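Local atomic coordinates of condensin complex subunit 3 (Schizosaccharomyces pombe, PDB entry 5OQR), a protein that serves as a regulatory subunit of the condensin complex, which is required for converting interphase chromatin into mitotic-like condensed chromosomes. Residues A[44-58]-A[95-107]. Residues are numbered along the deposited sequence; the frame is centred on the assembly and turned at random.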
ATOM      1  N   ILE A  44     -34.236  29.397   1.564  1.00 86.97           N
ATOM      2  CA  ILE A  44     -33.079  28.542   1.802  1.00 86.93           C
ATOM      3  C   ILE A  44     -32.444  28.093   0.493  1.00 87.85           C
ATOM      4  O   ILE A  44     -31.262  27.728   0.481  1.00 91.76           O
ATOM      5  CB  ILE A  44     -33.490  27.346   2.678  1.00 88.35           C
ATOM      6  CG1 ILE A  44     -33.473  27.766   4.150  1.00 87.47           C
ATOM      7  CG2 ILE A  44     -32.567  26.143   2.466  1.00 88.15           C
ATOM      8  CD1 ILE A  44     -34.203  26.827   5.071  1.00 94.43           C
ATOM      9  N   LEU A  45     -33.189  28.119  -0.613  1.00 83.76           N
ATOM     10  CA  LEU A  45     -32.617  27.767  -1.905  1.00 81.63           C
ATOM     11  C   LEU A  45     -31.717  28.864  -2.457  1.00 86.88           C
ATOM     12  O   LEU A  45     -30.871  28.581  -3.312  1.00 94.64           O
ATOM     13  CB  LEU A  45     -33.730  27.467  -2.911  1.00 75.47           C
ATOM     14  CG  LEU A  45     -34.822  26.489  -2.468  1.00 77.25           C
ATOM     15  CD1 LEU A  45     -35.673  26.085  -3.663  1.00 89.06           C
ATOM     16  CD2 LEU A  45     -34.238  25.259  -1.790  1.00 88.60           C
ATOM     17  N   THR A  46     -31.878  30.104  -1.993  1.00 84.32           N
ATOM     18  CA  THR A  46     -31.074  31.207  -2.510  1.00 94.82           C
ATOM     19  C   THR A  46     -29.710  31.285  -1.840  1.00 95.46           C
ATOM     20  O   THR A  46     -28.736  31.698  -2.478  1.00101.62           O
ATOM     21  CB  THR A  46     -31.811  32.539  -2.339  1.00104.66           C
ATOM     22  OG1 THR A  46     -30.966  33.618  -2.760  1.00124.11           O
ATOM     23  CG2 THR A  46     -32.228  32.765  -0.892  1.00 98.97           C
ATOM     24  N   VAL A  47     -29.616  30.902  -0.566  1.00 92.31           N
ATOM     25  CA  VAL A  47     -28.344  30.961   0.143  1.00 93.36           C
ATOM     26  C   VAL A  47     -27.388  29.926  -0.431  1.00 97.88           C
ATOM     27  O   VAL A  47     -27.744  28.754  -0.609  1.00 94.53           O
ATOM     28  CB  VAL A  47     -28.551  30.747   1.652  1.00 92.32           C
ATOM     29  CG1 VAL A  47     -29.195  31.969   2.276  1.00 97.63           C
ATOM     30  CG2 VAL A  47     -29.385  29.497   1.926  1.00 94.08           C
ATOM     31  N   LYS A  48     -26.164  30.358  -0.724  1.00104.40           N
ATOM     32  CA  LYS A  48     -25.138  29.457  -1.223  1.00105.93           C
ATOM     33  C   LYS A  48     -24.579  28.605  -0.086  1.00107.55           C
ATOM     34  O   LYS A  48     -24.696  28.942   1.097  1.00104.00           O
ATOM     35  CB  LYS A  48     -24.009  30.249  -1.892  1.00 96.26           C
ATOM     36  CG  LYS A  48     -24.441  31.084  -3.095  1.00105.95           C
ATOM     37  CD  LYS A  48     -24.836  30.206  -4.268  1.00113.26           C
ATOM     38  CE  LYS A  48     -25.403  31.004  -5.431  1.00120.77           C
ATOM     39  NZ  LYS A  48     -26.801  31.450  -5.164  1.00121.22           N
ATOM     40  N   LYS A  49     -23.968  27.482  -0.457  1.00109.40           N
ATOM     41  CA  LYS A  49     -23.380  26.597   0.537  1.00106.41           C
ATOM     42  C   LYS A  49     -22.308  27.333   1.336  1.00103.00           C
ATOM     43  O   LYS A  49     -21.738  28.335   0.895  1.00108.20           O
ATOM     44  CB  LYS A  49     -22.782  25.352  -0.126  1.00106.37           C
ATOM     45  CG  LYS A  49     -21.962  24.492   0.830  1.00103.68           C
ATOM     46  CD  LYS A  49     -21.707  23.094   0.308  1.00100.51           C
ATOM     47  CE  LYS A  49     -20.824  22.320   1.275  1.00 90.04           C
ATOM     48  NZ  LYS A  49     -20.943  20.847   1.107  1.00 88.13           N
ATOM     49  N   GLY A  50     -22.039  26.821   2.532  1.00105.46           N
ATOM     50  CA  GLY A  50     -21.099  27.434   3.441  1.00114.93           C
ATOM     51  C   GLY A  50     -21.728  28.316   4.491  1.00112.31           C
ATOM     52  O   GLY A  50     -20.996  28.962   5.250  1.00120.29           O
ATOM     53  N   ASN A  51     -23.055  28.361   4.563  1.00107.17           N
ATOM     54  CA  ASN A  51     -23.767  29.228   5.489  1.00107.01           C
ATOM     55  C   ASN A  51     -24.184  28.404   6.701  1.00106.97           C
ATOM     56  O   ASN A  51     -25.003  27.488   6.585  1.00106.74           O
ATOM     57  CB  ASN A  51     -24.981  29.858   4.811  1.00107.45           C
ATOM     58  CG  ASN A  51     -25.516  31.048   5.571  1.00114.05           C
ATOM     59  OD1 ASN A  51     -25.469  31.084   6.800  1.00120.58           O
ATOM     60  ND2 ASN A  51     -26.021  32.036   4.844  1.00117.46           N
ATOM     61  N   SER A  52     -23.613  28.729   7.862  1.00107.23           N
ATOM     62  CA  SER A  52     -23.978  28.025   9.086  1.00114.38           C
ATOM     63  C   SER A  52     -25.472  28.139   9.360  1.00118.30           C
ATOM     64  O   SER A  52     -26.094  27.194   9.859  1.00115.03           O
ATOM     65  CB  SER A  52     -23.168  28.570  10.262  1.00112.97           C
ATOM     66  OG  SER A  52     -23.007  29.975  10.164  1.00109.50           O
ATOM     67  N   ASN A  53     -26.070  29.284   9.027  1.00122.06           N
ATOM     68  CA  ASN A  53     -27.492  29.512   9.256  1.00119.68           C
ATOM     69  C   ASN A  53     -28.354  28.470   8.561  1.00119.51           C
ATOM     70  O   ASN A  53     -29.013  27.660   9.222  1.00119.29           O
ATOM     71  CB  ASN A  53     -27.893  30.903   8.768  1.00123.16           C
ATOM     72  CG  ASN A  53     -27.332  32.003   9.631  1.00129.18           C
ATOM     73  OD1 ASN A  53     -26.613  31.745  10.598  1.00129.39           O
ATOM     74  ND2 ASN A  53     -27.655  33.243   9.291  1.00133.78           N
ATOM     75  N   ALA A  54     -28.360  28.497   7.227  1.00112.86           N
ATOM     76  CA  ALA A  54     -29.215  27.636   6.417  1.00108.12           C
ATOM     77  C   ALA A  54     -29.321  26.235   7.005  1.00114.71           C
ATOM     78  O   ALA A  54     -30.393  25.622   6.977  1.00114.17           O
ATOM     79  CB  ALA A  54     -28.684  27.566   4.986  1.00102.25           C
ATOM     80  N   ASP A  55     -28.212  25.722   7.540  1.00118.57           N
ATOM     81  CA  ASP A  55     -28.254  24.428   8.208  1.00113.95           C
ATOM     82  C   ASP A  55     -28.965  24.529   9.552  1.00112.29           C
ATOM     83  O   ASP A  55     -29.760  23.652   9.907  1.00111.36           O
ATOM     84  CB  ASP A  55     -26.837  23.883   8.377  1.00121.55           C
ATOM     85  CG  ASP A  55     -26.129  23.684   7.049  1.00112.84           C
ATOM     86  OD1 ASP A  55     -26.350  22.633   6.408  1.00109.95           O
ATOM     87  OD2 ASP A  55     -25.355  24.575   6.643  1.00105.37           O
ATOM     88  N   ARG A  56     -28.704  25.597  10.312  1.00116.57           N
ATOM     89  CA  ARG A  56     -29.423  25.800  11.567  1.00111.92           C
ATOM     90  C   ARG A  56     -30.924  25.865  11.323  1.00107.91           C
ATOM     91  O   ARG A  56     -31.700  25.131  11.946  1.00105.22           O
ATOM     92  CB  ARG A  56     -28.946  27.079  12.256  1.00115.59           C
ATOM     93  CG  ARG A  56     -27.508  27.047  12.729  1.00118.98           C
ATOM     94  CD  ARG A  56     -27.305  28.017  13.880  1.00118.76           C
ATOM     95  NE  ARG A  56     -25.903  28.379  14.055  1.00118.98           N
ATOM     96  CZ  ARG A  56     -25.262  29.278  13.313  1.00121.15           C
ATOM     97  NH1 ARG A  56     -25.894  29.911  12.332  1.00124.44           N
ATOM     98  NH2 ARG A  56     -23.985  29.542  13.548  1.00124.53           N
ATOM     99  N   VAL A  57     -31.352  26.750  10.420  1.00105.09           N
ATOM    100  CA  VAL A  57     -32.768  26.845  10.076  1.00103.00           C
ATOM    101  C   VAL A  57     -33.295  25.476   9.673  1.00 99.23           C
ATOM    102  O   VAL A  57     -34.345  25.026  10.147  1.00 97.94           O
ATOM    103  CB  VAL A  57     -32.979  27.878   8.954  1.00101.55           C
ATOM    104  CG1 VAL A  57     -34.447  27.947   8.556  1.00103.12           C
ATOM    105  CG2 VAL A  57     -32.486  29.250   9.397  1.00108.70           C
ATOM    106  N   LEU A  58     -32.568  24.792   8.789  1.00102.40           N
ATOM    107  CA  LEU A  58     -32.999  23.473   8.350  1.00102.29           C
ATOM    108  C   LEU A  58     -32.973  22.472   9.497  1.00100.72           C
ATOM    109  O   LEU A  58     -33.810  21.563   9.542  1.00102.62           O
ATOM    110  CB  LEU A  58     -32.116  23.001   7.193  1.00103.24           C
ATOM    111  CG  LEU A  58     -32.517  21.733   6.435  1.00 98.76           C
ATOM    112  CD1 LEU A  58     -34.028  21.581   6.307  1.00100.17           C
ATOM    113  CD2 LEU A  58     -31.866  21.740   5.059  1.00 89.18           C
ATOM    114  N   THR A  95     -26.836  25.473  -6.306  1.00110.92           N
ATOM    115  CA  THR A  95     -27.247  25.487  -4.910  1.00107.33           C
ATOM    116  C   THR A  95     -28.742  25.241  -4.754  1.00 99.60           C
ATOM    117  O   THR A  95     -29.160  24.606  -3.780  1.00102.87           O
ATOM    118  CB  THR A  95     -26.848  26.811  -4.268  1.00100.75           C
ATOM    119  OG1 THR A  95     -27.157  27.885  -5.164  1.00103.76           O
ATOM    120  CG2 THR A  95     -25.355  26.796  -3.962  1.00102.20           C
ATOM    121  N   VAL A  96     -29.561  25.723  -5.691  1.00103.51           N
ATOM    122  CA  VAL A  96     -30.972  25.353  -5.688  1.00104.41           C
ATOM    123  C   VAL A  96     -31.114  23.842  -5.801  1.00 97.27           C
ATOM    124  O   VAL A  96     -31.980  23.232  -5.163  1.00 86.91           O
ATOM    125  CB  VAL A  96     -31.718  26.086  -6.818  1.00111.08           C
ATOM    126  CG1 VAL A  96     -33.134  25.536  -6.991  1.00101.05           C
ATOM    127  CG2 VAL A  96     -31.771  27.575  -6.525  1.00117.09           C
ATOM    128  N   ARG A  97     -30.265  23.212  -6.616  1.00106.41           N
ATOM    129  CA  ARG A  97     -30.245  21.756  -6.683  1.00106.89           C
ATOM    130  C   ARG A  97     -29.664  21.156  -5.409  1.00100.64           C
ATOM    131  O   ARG A  97     -30.168  20.147  -4.904  1.00 94.09           O
ATOM    132  CB  ARG A  97     -29.439  21.300  -7.897  1.00108.57           C
ATOM    133  CG  ARG A  97     -30.274  20.959  -9.119  1.00115.90           C
ATOM    134  CD  ARG A  97     -29.381  20.551 -10.276  1.00118.39           C
ATOM    135  NE  ARG A  97     -28.396  21.585 -10.579  1.00113.09           N
ATOM    136  CZ  ARG A  97     -27.311  21.394 -11.320  1.00112.07           C
ATOM    137  NH1 ARG A  97     -27.058  20.200 -11.838  1.00124.86           N
ATOM    138  NH2 ARG A  97     -26.475  22.399 -11.538  1.00112.12           N
ATOM    139  N   TYR A  98     -28.600  21.762  -4.880  1.00 96.73           N
ATOM    140  CA  TYR A  98     -27.959  21.229  -3.683  1.00 84.71           C
ATOM    141  C   TYR A  98     -28.850  21.396  -2.459  1.00 84.53           C
ATOM    142  O   TYR A  98     -28.956  20.482  -1.634  1.00 80.92           O
ATOM    143  CB  TYR A  98     -26.607  21.912  -3.475  1.00 85.94           C
ATOM    144  CG  TYR A  98     -26.143  21.973  -2.040  1.00 86.06           C
ATOM    145  CD1 TYR A  98     -25.603  20.858  -1.416  1.00 82.65           C
ATOM    146  CD2 TYR A  98     -26.229  23.151  -1.313  1.00 90.19           C
ATOM    147  CE1 TYR A  98     -25.172  20.912  -0.106  1.00 85.81           C
ATOM    148  CE2 TYR A  98     -25.801  23.217  -0.002  1.00 94.21           C
ATOM    149  CZ  TYR A  98     -25.273  22.093   0.596  1.00 93.14           C
ATOM    150  OH  TYR A  98     -24.844  22.153   1.902  1.00 92.69           O
ATOM    151  N   ARG A  99     -29.502  22.553  -2.324  1.00 91.94           N
ATOM    152  CA  ARG A  99     -30.426  22.745  -1.210  1.00 86.52           C
ATOM    153  C   ARG A  99     -31.624  21.812  -1.326  1.00 82.03           C
ATOM    154  O   ARG A  99     -32.040  21.203  -0.335  1.00 85.41           O
ATOM    155  CB  ARG A  99     -30.884  24.203  -1.149  1.00 89.16           C
ATOM    156  CG  ARG A  99     -29.773  25.202  -0.847  1.00 88.23           C
ATOM    157  CD  ARG A  99     -29.191  25.005   0.543  1.00 85.42           C
ATOM    158  NE  ARG A  99     -28.169  26.000   0.854  1.00 87.44           N
ATOM    159  CZ  ARG A  99     -27.364  25.944   1.911  1.00 88.87           C
ATOM    160  NH1 ARG A  99     -27.453  24.936   2.770  1.00 92.64           N
ATOM    161  NH2 ARG A  99     -26.466  26.897   2.109  1.00 94.92           N
ATOM    162  N   CYS A 100     -32.191  21.684  -2.527  1.00 85.18           N
ATOM    163  CA  CYS A 100     -33.317  20.775  -2.717  1.00 88.01           C
ATOM    164  C   CYS A 100     -32.959  19.364  -2.267  1.00 85.06           C
ATOM    165  O   CYS A 100     -33.690  18.746  -1.484  1.00 80.15           O
ATOM    166  CB  CYS A 100     -33.753  20.780  -4.183  1.00 97.14           C
ATOM    167  SG  CYS A 100     -34.812  22.171  -4.643  1.00 76.76           S
ATOM    168  N   CYS A 101     -31.833  18.838  -2.753  1.00 90.79           N
ATOM    169  CA  CYS A 101     -31.387  17.523  -2.306  1.00 85.80           C
ATOM    170  C   CYS A 101     -31.092  17.526  -0.813  1.00 79.63           C
ATOM    171  O   CYS A 101     -31.412  16.564  -0.106  1.00 81.76           O
ATOM    172  CB  CYS A 101     -30.151  17.095  -3.095  1.00 85.86           C
ATOM    173  SG  CYS A 101     -30.467  16.769  -4.842  1.00 84.64           S
ATOM    174  N   GLN A 102     -30.479  18.601  -0.316  1.00 80.45           N
ATOM    175  CA  GLN A 102     -30.202  18.708   1.113  1.00 80.17           C
ATOM    176  C   GLN A 102     -31.487  18.614   1.923  1.00 83.60           C
ATOM    177  O   GLN A 102     -31.572  17.850   2.892  1.00 82.47           O
ATOM    178  CB  GLN A 102     -29.477  20.022   1.403  1.00 78.40           C
ATOM    179  CG  GLN A 102     -29.082  20.215   2.858  1.00 76.19           C
ATOM    180  CD  GLN A 102     -28.479  21.580   3.115  1.00 79.15           C
ATOM    181  OE1 GLN A 102     -28.853  22.565   2.482  1.00 80.51           O
ATOM    182  NE2 GLN A 102     -27.537  21.646   4.048  1.00 91.36           N
ATOM    183  N   ILE A 103     -32.504  19.385   1.538  1.00 91.55           N
ATOM    184  CA  ILE A 103     -33.756  19.397   2.287  1.00 94.02           C
ATOM    185  C   ILE A 103     -34.450  18.044   2.182  1.00 81.21           C
ATOM    186  O   ILE A 103     -34.833  17.445   3.192  1.00 82.22           O
ATOM    187  CB  ILE A 103     -34.666  20.537   1.794  1.00 88.50           C
ATOM    188  CG1 ILE A 103     -33.977  21.890   1.987  1.00 87.87           C
ATOM    189  CG2 ILE A 103     -35.990  20.526   2.550  1.00 86.50           C
ATOM    190  CD1 ILE A 103     -34.641  23.028   1.243  1.00 93.80           C
ATOM    191  N   ILE A 104     -34.621  17.543   0.958  1.00 81.72           N
ATOM    192  CA  ILE A 104     -35.335  16.284   0.765  1.00 88.48           C
ATOM    193  C   ILE A 104     -34.684  15.173   1.576  1.00 86.98           C
ATOM    194  O   ILE A 104     -35.373  14.357   2.199  1.00 82.65           O
ATOM    195  CB  ILE A 104     -35.402  15.931  -0.731  1.00 90.25           C
ATOM    196  CG1 ILE A 104     -36.306  16.930  -1.458  1.00 94.71           C
ATOM    197  CG2 ILE A 104     -35.919  14.502  -0.933  1.00 87.96           C
ATOM    198  CD1 ILE A 104     -36.283  16.794  -2.955  1.00 97.96           C
ATOM    199  N   ALA A 105     -33.351  15.122   1.584  1.00 83.31           N
ATOM    200  CA  ALA A 105     -32.654  14.070   2.315  1.00 84.78           C
ATOM    201  C   ALA A 105     -33.043  14.075   3.787  1.00 84.92           C
ATOM    202  O   ALA A 105     -33.318  13.022   4.373  1.00 88.65           O
ATOM    203  CB  ALA A 105     -31.142  14.237   2.163  1.00 84.60           C
ATOM    204  N   ARG A 106     -33.074  15.255   4.402  1.00 86.43           N
ATOM    205  CA  ARG A 106     -33.331  15.337   5.834  1.00 82.66           C
ATOM    206  C   ARG A 106     -34.812  15.175   6.155  1.00 87.14           C
ATOM    207  O   ARG A 106     -35.165  14.534   7.150  1.00 96.04           O
ATOM    208  CB  ARG A 106     -32.820  16.668   6.383  1.00 83.14           C
ATOM    209  CG  ARG A 106     -31.339  16.914   6.157  1.00 86.97           C
ATOM    210  CD  ARG A 106     -30.835  18.030   7.056  1.00 92.13           C
ATOM    211  NE  ARG A 106     -29.458  18.412   6.759  1.00 93.57           N
ATOM    212  CZ  ARG A 106     -28.788  19.358   7.410  1.00 98.10           C
ATOM    213  NH1 ARG A 106     -27.538  19.641   7.073  1.00 97.32           N
ATOM    214  NH2 ARG A 106     -29.366  20.024   8.402  1.00105.20           N
ATOM    215  N   VAL A 107     -35.691  15.741   5.327  1.00 91.52           N
ATOM    216  CA  VAL A 107     -37.110  15.759   5.665  1.00102.06           C
ATOM    217  C   VAL A 107     -37.721  14.372   5.506  1.00 97.38           C
ATOM    218  O   VAL A 107     -38.473  13.911   6.372  1.00 94.07           O
ATOM    219  CB  VAL A 107     -37.848  16.809   4.814  1.00 94.98           C
ATOM    220  CG1 VAL A 107     -39.332  16.826   5.155  1.00101.84           C
ATOM    221  CG2 VAL A 107     -37.248  18.189   5.042  1.00 92.10           C
TER
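In the N-terminal HEAT-repeat solenoid, helix segment 52-58, which runs into HEAT 1, and 95-107 in HEAT 2 cross at -30°, and R99 reaches from the second into the loop leading to the first. The R99 chain, bent at chi2 (-65°), sets its guanidinium edge against two backbone carbonyls: NE gives a fairly straight bond to V47 O (3.1 Å), from above that carbonyl's plane, and NH2 a weak one to K48 O (2.9 Å). On the other side of the guanidinium, still in its plane, NH1 bonds Q102 OE1 at 2.8 Å, on a lone pair of the amide oxygen. A54 CB lies over one guanidinium face and Y98 CE2 over the opposite one; the extended K49 side chain crosses that of Y98 at about a right angle, its CD 3.6 Å from Y98 OH. Along the aliphatic part of R99, L45 CD2 packs on CB (3.6 Å) and on I103 CD1; L58 CD2 meets I103 CG1 at 3.7 Å. Farther along helix 95-107, D55 OD1 lies 2.8 Å from Q102 NE2 and makes a salt bridge with R106 NH1 (3.3 Å), the hydrogen bond in it weak. V47 and V57 touch a chain of another protein. With polar partners in its plane and side chains on both faces, the buried R99 guanidinium has little freedom to turn, and the D55 carboxylate probably offsets part of its charge.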